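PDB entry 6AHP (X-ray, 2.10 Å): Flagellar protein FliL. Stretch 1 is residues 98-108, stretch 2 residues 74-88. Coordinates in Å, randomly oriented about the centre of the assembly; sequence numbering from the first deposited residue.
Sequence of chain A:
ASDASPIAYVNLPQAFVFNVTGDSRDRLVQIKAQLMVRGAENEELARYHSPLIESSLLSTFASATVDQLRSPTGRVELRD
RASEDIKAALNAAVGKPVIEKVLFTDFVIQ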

ATOM      1  N   VAL A  98      13.190  -8.428  -6.489  1.00 25.49           N
ATOM      2  CA  VAL A  98      13.627  -8.448  -5.119  1.00 24.05           C
ATOM      3  C   VAL A  98      13.262  -9.688  -4.331  1.00 23.30           C
ATOM      4  O   VAL A  98      14.090 -10.317  -3.833  1.00 24.88           O
ATOM      5  CB  VAL A  98      13.289  -7.148  -4.363  1.00 25.36           C
ATOM      6  CG1 VAL A  98      13.572  -7.219  -2.900  1.00 24.41           C
ATOM      7  CG2 VAL A  98      13.895  -5.975  -5.050  1.00 26.51           C
ATOM      8  N   ILE A  99      12.018 -10.010  -4.233  1.00 18.96           N
ATOM      9  CA  ILE A  99      11.614 -11.141  -3.473  1.00 22.24           C
ATOM     10  C   ILE A  99      11.428 -12.406  -4.254  1.00 25.43           C
ATOM     11  O   ILE A  99      11.306 -12.372  -5.405  1.00 22.43           O
ATOM     12  CB  ILE A  99      10.300 -10.880  -2.696  1.00 19.87           C
ATOM     13  CG1 ILE A  99       9.133 -10.673  -3.633  1.00 21.08           C
ATOM     14  CG2 ILE A  99      10.427  -9.704  -1.823  1.00 20.05           C
ATOM     15  CD1 ILE A  99       7.779 -10.849  -3.008  1.00 22.06           C
ATOM     16  N   GLU A 100      11.480 -13.515  -3.571  1.00 22.73           N
ATOM     17  CA  GLU A 100      11.086 -14.831  -4.044  1.00 24.75           C
ATOM     18  C   GLU A 100       9.571 -14.984  -4.091  1.00 25.64           C
ATOM     19  O   GLU A 100       9.024 -15.432  -5.099  1.00 24.88           O
ATOM     20  CB  GLU A 100      11.693 -15.914  -3.146  1.00 27.51           C
ATOM     21  CG  GLU A 100      13.186 -16.009  -3.281  1.00 35.31           C
ATOM     22  CD  GLU A 100      13.618 -16.886  -4.459  1.00 54.66           C
ATOM     23  OE1 GLU A 100      14.144 -16.320  -5.462  1.00 53.12           O
ATOM     24  OE2 GLU A 100      13.423 -18.131  -4.369  1.00 50.90           O
ATOM     25  N   LYS A 101       8.988 -14.796  -2.905  1.00 24.44           N
ATOM     26  CA  LYS A 101       7.551 -14.961  -2.738  1.00 24.69           C
ATOM     27  C   LYS A 101       7.195 -14.404  -1.373  1.00 24.40           C
ATOM     28  O   LYS A 101       8.063 -14.232  -0.515  1.00 21.88           O
ATOM     29  CB  LYS A 101       7.129 -16.441  -2.857  1.00 30.07           C
ATOM     30  CG  LYS A 101       7.991 -17.386  -1.990  1.00 27.88           C
ATOM     31  CD  LYS A 101       7.303 -18.708  -1.668  1.00 33.01           C
ATOM     32  CE  LYS A 101       7.579 -19.766  -2.708  1.00 39.99           C
ATOM     33  NZ  LYS A 101       9.031 -20.023  -2.977  1.00 42.40           N
ATOM     34  N   VAL A 102       5.908 -14.086  -1.183  1.00 23.44           N
ATOM     35  CA  VAL A 102       5.441 -13.709   0.143  1.00 24.81           C
ATOM     36  C   VAL A 102       4.807 -14.952   0.765  1.00 24.43           C
ATOM     37  O   VAL A 102       4.266 -15.820   0.080  1.00 23.88           O
ATOM     38  CB  VAL A 102       4.469 -12.493   0.114  1.00 29.52           C
ATOM     39  CG1 VAL A 102       3.367 -12.706  -0.829  1.00 28.68           C
ATOM     40  CG2 VAL A 102       3.900 -12.186   1.503  1.00 29.71           C
ATOM     41  N   LEU A 103       4.915 -15.039   2.076  1.00 25.02           N
ATOM     42  CA  LEU A 103       4.455 -16.160   2.883  1.00 30.12           C
ATOM     43  C   LEU A 103       3.348 -15.645   3.790  1.00 31.46           C
ATOM     44  O   LEU A 103       3.499 -14.580   4.394  1.00 28.83           O
ATOM     45  CB  LEU A 103       5.605 -16.726   3.743  1.00 25.48           C
ATOM     46  CG  LEU A 103       6.884 -17.202   3.076  1.00 27.28           C
ATOM     47  CD1 LEU A 103       7.912 -17.680   4.127  1.00 26.45           C
ATOM     48  CD2 LEU A 103       6.542 -18.302   2.116  1.00 28.99           C
ATOM     49  N   PHE A 104       2.234 -16.383   3.854  1.00 29.30           N
ATOM     50  CA  PHE A 104       1.155 -16.113   4.799  1.00 31.53           C
ATOM     51  C   PHE A 104       1.288 -17.138   5.931  1.00 32.10           C
ATOM     52  O   PHE A 104       1.106 -18.342   5.715  1.00 29.36           O
ATOM     53  CB  PHE A 104      -0.221 -16.216   4.129  1.00 33.76           C
ATOM     54  CG  PHE A 104      -0.427 -15.276   2.939  1.00 32.66           C
ATOM     55  CD1 PHE A 104       0.428 -14.223   2.691  1.00 33.90           C
ATOM     56  CD2 PHE A 104      -1.526 -15.439   2.099  1.00 39.55           C
ATOM     57  CE1 PHE A 104       0.227 -13.364   1.610  1.00 31.68           C
ATOM     58  CE2 PHE A 104      -1.743 -14.582   0.999  1.00 37.80           C
ATOM     59  CZ  PHE A 104      -0.863 -13.554   0.754  1.00 39.02           C
ATOM     60  N   THR A 105       1.596 -16.651   7.105  1.00 29.67           N
ATOM     61  CA  THR A 105       1.719 -17.439   8.304  1.00 39.71           C
ATOM     62  C   THR A 105       0.411 -17.533   9.092  1.00 43.19           C
ATOM     63  O   THR A 105       0.232 -18.484   9.727  1.00 43.03           O
ATOM     64  CB  THR A 105       2.858 -17.024   9.232  1.00 38.91           C
ATOM     65  OG1 THR A 105       2.692 -15.696   9.648  1.00 39.59           O
ATOM     66  CG2 THR A 105       4.170 -17.171   8.551  1.00 34.09           C
ATOM     67  N   ASP A 106      -0.483 -16.519   8.976  1.00 39.19           N
ATOM     68  CA  ASP A 106      -1.822 -16.529   9.545  1.00 40.78           C
ATOM     69  C   ASP A 106      -2.797 -16.019   8.498  1.00 48.98           C
ATOM     70  O   ASP A 106      -2.509 -15.084   7.813  1.00 45.12           O
ATOM     71  CB  ASP A 106      -1.956 -15.669  10.760  1.00 44.34           C
ATOM     72  CG  ASP A 106      -0.863 -15.964  11.805  1.00 54.77           C
ATOM     73  OD1 ASP A 106       0.071 -16.719  11.536  1.00 52.33           O
ATOM     74  OD2 ASP A 106      -0.925 -15.400  12.926  1.00 57.88           O
ATOM     75  N   PHE A 107      -3.920 -16.679   8.404  1.00 46.78           N
ATOM     76  CA  PHE A 107      -4.944 -16.312   7.462  1.00 50.64           C
ATOM     77  C   PHE A 107      -6.285 -16.614   8.059  1.00 55.54           C
ATOM     78  O   PHE A 107      -6.678 -17.740   8.115  1.00 57.74           O
ATOM     79  CB  PHE A 107      -4.790 -17.173   6.260  1.00 49.10           C
ATOM     80  CG  PHE A 107      -5.264 -16.553   5.002  1.00 54.57           C
ATOM     81  CD1 PHE A 107      -6.488 -15.972   4.927  1.00 53.50           C
ATOM     82  CD2 PHE A 107      -4.496 -16.610   3.882  1.00 52.35           C
ATOM     83  CE1 PHE A 107      -6.922 -15.423   3.765  1.00 49.87           C
ATOM     84  CE2 PHE A 107      -4.927 -16.068   2.726  1.00 48.74           C
ATOM     85  CZ  PHE A 107      -6.141 -15.473   2.674  1.00 51.98           C
ATOM     86  N   VAL A 108      -7.020 -15.613   8.471  1.00 54.52           N
ATOM     87  CA  VAL A 108      -8.288 -15.860   9.090  1.00 56.02           C
ATOM     88  C   VAL A 108      -9.420 -14.937   8.699  1.00 59.21           C
ATOM     89  O   VAL A 108      -9.248 -13.768   8.610  1.00 58.69           O
ATOM     90  CB  VAL A 108      -8.116 -15.731  10.588  1.00 56.43           C
ATOM     91  CG1 VAL A 108      -6.853 -16.424  10.996  1.00 51.36           C
ATOM     92  CG2 VAL A 108      -8.018 -14.288  10.971  1.00 56.20           C
TER
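Stretch 2 (74-88) GRVELRDRASEDIKA

A serine side chain of the helix pins the strand by its backbone: Ser-83 OG (chi1 m) accepts a hydrogen bond from Val-102 N at 3.0 Å, nearly straight at 169°, and lies 3.5 Å from Lys-101 CA. The two backbones come close here, with Lys-101 CA and Ser-83 CA 5.2 Å apart. Stretch 2 is helical throughout, residues 74-88, its backbone held by i to i+4 hydrogen bonds such as Lys-87 N to Ser-83 O (3.0 Å). It runs roughly against strand 101-104, with 140° between their N-to-C directions and 7.2 Å between axes at closest approach. The later part of the helix therefore meets the start of stretch 1, and the earlier part meets its end.

One turn beyond Ser-83, Lys-87 is extended (chi2 to chi4 all t) and reaches a second backbone group, its NZ donating to Glu-100 O at 3.0 Å; on the way its CE passes 3.4 Å from Ile-99 O. Ile-99 points sideways at CB, but its end comes nearer the helix, placing CD1 3.6 Å from Ile-86 CG2. Val-102 points toward the helix and packs CG1 against Ala-82 CB at 3.9 Å, while its CB is 4.3 Å from Ile-86 CD1. Leu-103, next in the strand, points away.

Phe-104 turns back toward the helix. Phe-104 CE2 lies 3.3 Å from Arg-79 CG, a tight contact with the aliphatic part of the arginine, and Ala-82 CB sits at the ring edge, 4.1 Å from Phe-104 CZ. The chain turns a corner at Thr-105, yet Phe-107 in the following strand again points toward the helix: Arg-75 CD lies over one ring face, and Leu-78 CD2 approaches the edge, 4.0 Å from Phe-107 CZ. Together the two stretches bury 598 Å².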

ATOM      1  N   GLY A  74      -8.877 -20.218  -4.509  1.00 47.55           N
ATOM      2  CA  GLY A  74      -8.759 -18.775  -4.459  1.00 50.29           C
ATOM      3  C   GLY A  74      -7.648 -18.303  -3.547  1.00 48.39           C
ATOM      4  O   GLY A  74      -7.041 -17.258  -3.795  1.00 45.87           O
ATOM      5  N   ARG A  75      -7.341 -19.072  -2.505  1.00 42.92           N
ATOM      6  CA  ARG A  75      -6.333 -18.621  -1.555  1.00 44.64           C
ATOM      7  C   ARG A  75      -4.933 -18.775  -2.124  1.00 44.01           C
ATOM      8  O   ARG A  75      -4.111 -17.868  -1.982  1.00 44.55           O
ATOM      9  CB  ARG A  75      -6.488 -19.354  -0.224  1.00 44.97           C
ATOM     10  CG  ARG A  75      -7.641 -18.796   0.594  1.00 46.76           C
ATOM     11  CD  ARG A  75      -7.770 -19.459   1.943  1.00 53.21           C
ATOM     12  NE  ARG A  75      -7.787 -20.916   1.846  1.00 54.73           N
ATOM     13  CZ  ARG A  75      -8.888 -21.663   1.819  1.00 57.40           C
ATOM     14  NH1 ARG A  75     -10.095 -21.103   1.873  1.00 59.80           N
ATOM     15  NH2 ARG A  75      -8.778 -22.979   1.741  1.00 54.40           N
ATOM     16  N   VAL A  76      -4.652 -19.893  -2.796  1.00 41.21           N
ATOM     17  CA  VAL A  76      -3.418 -19.992  -3.570  1.00 41.66           C
ATOM     18  C   VAL A  76      -3.344 -18.852  -4.577  1.00 36.71           C
ATOM     19  O   VAL A  76      -2.306 -18.204  -4.742  1.00 36.15           O
ATOM     20  CB  VAL A  76      -3.341 -21.364  -4.274  1.00 43.56           C
ATOM     21  CG1 VAL A  76      -2.106 -21.446  -5.165  1.00 42.23           C
ATOM     22  CG2 VAL A  76      -3.360 -22.490  -3.253  1.00 48.97           C
ATOM     23  N   GLU A  77      -4.460 -18.592  -5.258  1.00 40.96           N
ATOM     24  CA  GLU A  77      -4.502 -17.554  -6.277  1.00 40.38           C
ATOM     25  C   GLU A  77      -4.205 -16.179  -5.674  1.00 35.56           C
ATOM     26  O   GLU A  77      -3.460 -15.387  -6.253  1.00 28.74           O
ATOM     27  CB  GLU A  77      -5.873 -17.583  -6.938  1.00 40.65           C
ATOM     28  CG  GLU A  77      -5.924 -16.938  -8.289  1.00 49.99           C
ATOM     29  CD  GLU A  77      -7.220 -16.177  -8.497  1.00 60.42           C
ATOM     30  OE1 GLU A  77      -8.245 -16.842  -8.767  1.00 66.08           O
ATOM     31  OE2 GLU A  77      -7.209 -14.928  -8.388  1.00 61.52           O
ATOM     32  N   LEU A  78      -4.769 -15.903  -4.494  1.00 34.47           N
ATOM     33  CA  LEU A  78      -4.486 -14.665  -3.774  1.00 33.83           C
ATOM     34  C   LEU A  78      -3.005 -14.540  -3.408  1.00 32.89           C
ATOM     35  O   LEU A  78      -2.405 -13.472  -3.574  1.00 29.47           O
ATOM     36  CB  LEU A  78      -5.351 -14.588  -2.520  1.00 35.50           C
ATOM     37  CG  LEU A  78      -5.525 -13.167  -1.973  1.00 37.62           C
ATOM     38  CD1 LEU A  78      -6.161 -12.235  -2.989  1.00 39.58           C
ATOM     39  CD2 LEU A  78      -6.278 -13.175  -0.656  1.00 35.50           C
ATOM     40  N   ARG A  79      -2.418 -15.614  -2.867  1.00 32.39           N
ATOM     41  CA  ARG A  79      -1.001 -15.599  -2.521  1.00 37.45           C
ATOM     42  C   ARG A  79      -0.141 -15.299  -3.743  1.00 32.28           C
ATOM     43  O   ARG A  79       0.754 -14.449  -3.679  1.00 29.33           O
ATOM     44  CB  ARG A  79      -0.584 -16.941  -1.902  1.00 40.56           C
ATOM     45  CG  ARG A  79      -1.404 -17.409  -0.697  1.00 46.89           C
ATOM     46  CD  ARG A  79      -0.709 -18.533   0.112  1.00 49.74           C
ATOM     47  NE  ARG A  79      -0.609 -19.796  -0.625  1.00 48.49           N
ATOM     48  CZ  ARG A  79       0.449 -20.170  -1.345  1.00 50.55           C
ATOM     49  NH1 ARG A  79       0.449 -21.337  -1.989  1.00 54.14           N
ATOM     50  NH2 ARG A  79       1.506 -19.377  -1.427  1.00 54.30           N
ATOM     51  N   ASP A  80      -0.392 -15.999  -4.864  1.00 29.80           N
ATOM     52  CA  ASP A  80       0.406 -15.794  -6.076  1.00 30.66           C
ATOM     53  C   ASP A  80       0.250 -14.385  -6.628  1.00 28.89           C
ATOM     54  O   ASP A  80       1.226 -13.791  -7.107  1.00 25.81           O
ATOM     55  CB  ASP A  80       0.019 -16.793  -7.169  1.00 35.27           C
ATOM     56  CG  ASP A  80       0.444 -18.212  -6.847  1.00 45.94           C
ATOM     57  OD1 ASP A  80       1.355 -18.387  -6.003  1.00 45.89           O
ATOM     58  OD2 ASP A  80      -0.156 -19.148  -7.429  1.00 53.72           O
ATOM     59  N   ARG A  81      -0.983 -13.875  -6.660  1.00 26.32           N
ATOM     60  CA  ARG A  81      -1.199 -12.486  -7.068  1.00 30.04           C
ATOM     61  C   ARG A  81      -0.402 -11.518  -6.199  1.00 23.55           C
ATOM     62  O   ARG A  81       0.210 -10.580  -6.711  1.00 27.07           O
ATOM     63  CB  ARG A  81      -2.674 -12.127  -6.983  1.00 29.15           C
ATOM     64  CG  ARG A  81      -3.428 -12.525  -8.201  1.00 45.48           C
ATOM     65  CD  ARG A  81      -3.123 -11.604  -9.363  1.00 43.84           C
ATOM     66  NE  ARG A  81      -4.222 -11.707 -10.317  1.00 46.97           N
ATOM     67  CZ  ARG A  81      -5.218 -10.831 -10.409  1.00 50.82           C
ATOM     68  NH1 ARG A  81      -5.244  -9.749  -9.628  1.00 48.03           N
ATOM     69  NH2 ARG A  81      -6.183 -11.040 -11.295  1.00 57.25           N
ATOM     70  N   ALA A  82      -0.480 -11.689  -4.876  1.00 26.07           N
ATOM     71  CA  ALA A  82       0.298 -10.867  -3.946  1.00 23.53           C
ATOM     72  C   ALA A  82       1.786 -10.852  -4.303  1.00 22.59           C
ATOM     73  O   ALA A  82       2.389  -9.779  -4.411  1.00 23.23           O
ATOM     74  CB  ALA A  82       0.097 -11.364  -2.519  1.00 19.97           C
ATOM     75  N   SER A  83       2.396 -12.035  -4.496  1.00 22.45           N
ATOM     76  CA  SER A  83       3.814 -12.087  -4.864  1.00 22.84           C
ATOM     77  C   SER A  83       4.065 -11.361  -6.180  1.00 23.33           C
ATOM     78  O   SER A  83       5.013 -10.575  -6.297  1.00 19.21           O
ATOM     79  CB  SER A  83       4.304 -13.545  -4.965  1.00 23.54           C
ATOM     80  OG  SER A  83       4.331 -14.157  -3.693  1.00 25.02           O
ATOM     81  N   GLU A  84       3.244 -11.631  -7.178  1.00 21.93           N
ATOM     82  CA  GLU A  84       3.423 -10.997  -8.459  1.00 24.08           C
ATOM     83  C   GLU A  84       3.249  -9.479  -8.393  1.00 24.60           C
ATOM     84  O   GLU A  84       4.001  -8.773  -8.961  1.00 21.68           O
ATOM     85  CB  GLU A  84       2.575 -11.628  -9.549  1.00 28.06           C
ATOM     86  CG  GLU A  84       3.105 -12.941 -10.140  1.00 32.69           C
ATOM     87  CD  GLU A  84       4.610 -12.989 -10.452  1.00 38.97           C
ATOM     88  OE1 GLU A  84       5.175 -12.134 -11.119  1.00 36.09           O
ATOM     89  OE2 GLU A  84       5.248 -13.937 -10.039  1.00 46.26           O
ATOM     90  N   ASP A  85       2.300  -9.000  -7.627  1.00 20.27           N
ATOM     91  CA  ASP A  85       2.113  -7.545  -7.535  1.00 21.10           C
ATOM     92  C   ASP A  85       3.327  -6.876  -6.900  1.00 18.19           C
ATOM     93  O   ASP A  85       3.751  -5.809  -7.353  1.00 21.87           O
ATOM     94  CB  ASP A  85       0.847  -7.195  -6.750  1.00 18.55           C
ATOM     95  CG  ASP A  85      -0.452  -7.465  -7.552  1.00 30.89           C
ATOM     96  OD1 ASP A  85      -0.392  -7.597  -8.791  1.00 31.32           O
ATOM     97  OD2 ASP A  85      -1.547  -7.560  -6.929  1.00 32.57           O
ATOM     98  N   ILE A  86       3.920  -7.505  -5.863  1.00 16.93           N
ATOM     99  CA  ILE A  86       5.133  -6.950  -5.240  1.00 19.38           C
ATOM    100  C   ILE A  86       6.283  -6.928  -6.240  1.00 19.91           C
ATOM    101  O   ILE A  86       7.019  -5.942  -6.358  1.00 23.39           O
ATOM    102  CB  ILE A  86       5.528  -7.755  -3.983  1.00 22.18           C
ATOM    103  CG1 ILE A  86       4.547  -7.524  -2.841  1.00 21.46           C
ATOM    104  CG2 ILE A  86       6.980  -7.399  -3.529  1.00 19.07           C
ATOM    105  CD1 ILE A  86       4.578  -8.635  -1.768  1.00 19.36           C
ATOM    106  N   LYS A  87       6.482  -8.034  -6.944  1.00 19.62           N
ATOM    107  CA  LYS A  87       7.584  -8.083  -7.890  1.00 24.89           C
ATOM    108  C   LYS A  87       7.409  -7.017  -8.969  1.00 25.55           C
ATOM    109  O   LYS A  87       8.366  -6.307  -9.311  1.00 24.59           O
ATOM    110  CB  LYS A  87       7.675  -9.478  -8.493  1.00 21.46           C
ATOM    111  CG  LYS A  87       8.275 -10.524  -7.571  1.00 23.39           C
ATOM    112  CD  LYS A  87       8.210 -11.926  -8.223  1.00 27.31           C
ATOM    113  CE  LYS A  87       8.495 -12.997  -7.182  1.00 26.95           C
ATOM    114  NZ  LYS A  87       8.355 -14.363  -7.772  1.00 31.86           N
ATOM    115  N   ALA A  88       6.166  -6.833  -9.443  1.00 22.10           N
ATOM    116  CA  ALA A  88       5.895  -5.822 -10.465  1.00 24.63           C
ATOM    117  C   ALA A  88       6.148  -4.412  -9.934  1.00 25.08           C
ATOM    118  O   ALA A  88       6.785  -3.600 -10.614  1.00 24.08           O
ATOM    119  CB  ALA A  88       4.456  -5.986 -10.984  1.00 26.59           C
TER